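Local atomic coordinates of muramidase (Sodiomyces alcalophilus, PDB entry 6ZM8), a protein that probably cleaves peptidoglycan as a family 25 glycoside hydrolase (lysozyme-type muramidase), hydrolysing the glycan chains of bacterial cell walls. Residues 139-142 against 146-149. Numbering follows the deposited sequence.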
loop_
_atom_site.group_PDB
_atom_site.type_symbol
_atom_site.label_atom_id
_atom_site.label_comp_id
_atom_site.label_asym_id
_atom_site.label_seq_id
_atom_site.Cartn_x
_atom_site.Cartn_y
_atom_site.Cartn_z
ATOM N N ASP A 139 -8.091 -6.664 -12.237
ATOM C CA ASP A 139 -9.520 -6.753 -12.538
ATOM C C ASP A 139 -10.300 -5.606 -11.881
ATOM O O ASP A 139 -11.186 -5.022 -12.533
ATOM C CB ASP A 139 -10.073 -8.141 -12.166
ATOM C CG ASP A 139 -9.753 -8.583 -10.742
ATOM O OD1 ASP A 139 -8.557 -8.721 -10.433
ATOM O OD2 ASP A 139 -10.709 -8.785 -9.958
ATOM N N TRP A 140 -10.006 -5.269 -10.630
ATOM C CA TRP A 140 -10.727 -4.136 -10.014
ATOM C C TRP A 140 -10.405 -2.853 -10.770
ATOM O O TRP A 140 -11.271 -2.043 -11.086
ATOM C CB TRP A 140 -10.379 -3.991 -8.526
ATOM C CG TRP A 140 -11.197 -2.907 -7.863
ATOM C CD1 TRP A 140 -12.382 -3.086 -7.233
ATOM C CD2 TRP A 140 -10.929 -1.496 -7.823
ATOM N NE1 TRP A 140 -12.893 -1.893 -6.785
ATOM C CE2 TRP A 140 -12.029 -0.893 -7.156
ATOM C CE3 TRP A 140 -9.904 -0.672 -8.310
ATOM C CZ2 TRP A 140 -12.126 0.478 -6.982
ATOM C CZ3 TRP A 140 -10.020 0.707 -8.163
ATOM C CH2 TRP A 140 -11.125 1.272 -7.511
ATOM N N TRP A 141 -9.111 -2.663 -11.047
ATOM C CA TRP A 141 -8.667 -1.433 -11.703
ATOM C C TRP A 141 -9.324 -1.289 -13.067
ATOM O O TRP A 141 -9.709 -0.181 -13.491
ATOM C CB TRP A 141 -7.127 -1.474 -11.829
ATOM C CG TRP A 141 -6.534 -0.161 -12.225
ATOM C CD1 TRP A 141 -6.095 0.214 -13.472
ATOM C CD2 TRP A 141 -6.281 0.933 -11.346
ATOM N NE1 TRP A 141 -5.575 1.478 -13.412
ATOM C CE2 TRP A 141 -5.673 1.948 -12.129
ATOM C CE3 TRP A 141 -6.463 1.151 -9.970
ATOM C CZ2 TRP A 141 -5.276 3.167 -11.594
ATOM C CZ3 TRP A 141 -6.065 2.356 -9.434
ATOM C CH2 TRP A 141 -5.466 3.355 -10.242
ATOM N N THR A 142 -9.443 -2.389 -13.789
ATOM C CA THR A 142 -10.091 -2.343 -15.107
ATOM C C THR A 142 -11.558 -1.920 -14.974
ATOM O O THR A 142 -12.015 -1.008 -15.667
ATOM C CB THR A 142 -9.925 -3.702 -15.804
ATOM O OG1 THR A 142 -8.534 -3.961 -16.017
ATOM C CG2 THR A 142 -10.641 -3.752 -17.120
ATOM N N GLY A 146 -11.656 2.102 -15.591
ATOM C CA GLY A 146 -11.489 2.000 -17.041
ATOM C C GLY A 146 -10.076 1.621 -17.427
ATOM O O GLY A 146 -9.630 1.916 -18.541
ATOM N N ASN A 147 -9.355 0.967 -16.514
ATOM C CA ASN A 147 -7.956 0.591 -16.737
ATOM C C ASN A 147 -7.112 1.835 -17.033
ATOM O O ASN A 147 -6.414 1.909 -18.062
ATOM C CB ASN A 147 -7.799 -0.512 -17.779
ATOM C CG ASN A 147 -6.560 -1.369 -17.531
ATOM O OD1 ASN A 147 -5.848 -1.183 -16.549
ATOM N ND2 ASN A 147 -6.331 -2.306 -18.417
ATOM N N SER A 148 -7.151 2.793 -16.115
ATOM C CA SER A 148 -6.483 4.078 -16.327
ATOM C C SER A 148 -4.963 3.965 -16.203
ATOM O O SER A 148 -4.469 3.408 -15.204
ATOM C CB SER A 148 -6.975 5.050 -15.268
ATOM O OG SER A 148 -6.298 6.297 -15.381
ATOM N N ASN A 149 -4.252 4.613 -17.114
ATOM C CA ASN A 149 -2.787 4.705 -17.043
ATOM C C ASN A 149 -2.314 5.970 -16.321
ATOM O O ASN A 149 -1.115 6.229 -16.328
ATOM C CB ASN A 149 -2.152 4.616 -18.414
ATOM C CG ASN A 149 -2.489 5.780 -19.292
ATOM O OD1 ASN A 149 -3.058 6.768 -18.873
ATOM N ND2 ASN A 149 -2.097 5.663 -20.567
#
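The C-terminal end of helix 138-145 is tied here to the loop that leaves it, within the beta-alpha-beta connection between parallel strands 133-136 and 157-160 of the barrel-like GH25 fold. Trp141 makes the main link, through both its carbonyl and its indole. Gly146 is the first residue to leave the helix, with positive phi, and Asn147 also has positive phi. This turn brings Asn147 N to Trp141 O, a hydrogen bond of 3.3 Å. Gly146 N makes a weak bond to the next carbonyl, Thr142 O (3.1 Å).

The Trp141 side chain has CG anti to the backbone N (chi1 -168°), which turns the NE1 edge of the indole to the loop at Ser148. Its NE1 donates to Ser148 O at 2.9 Å. The bond is fairly straight (160° at the hydrogen), and the oxygen lies in the ring plane. Asn147 OD1 also meets the indole edge, 3.4 Å from Trp141 CD1. The Asn147 amide stands nearly upright to the ring, at 81°. That OD1 accepts a hydrogen bond from Asn171 N, which probably helps hold the amide in this orientation. On the helix side, Thr142 OG1 packs against Asn147 CG (3.6 Å), while its hydrogen bond goes back to Thr138 O.

The rest of the indole is buried against Ile117 of helix 110-128, Ile134 and Thr136 of strand 133-136, and Phe151 and Pro170. A phenylalanine here would probably leave Ser148 O without its indole donor and the loop freer to shift. The indole N-H of this buried residue is satisfied by a backbone oxygen, and one residue binds the loop to the helix by main chain and side chain together.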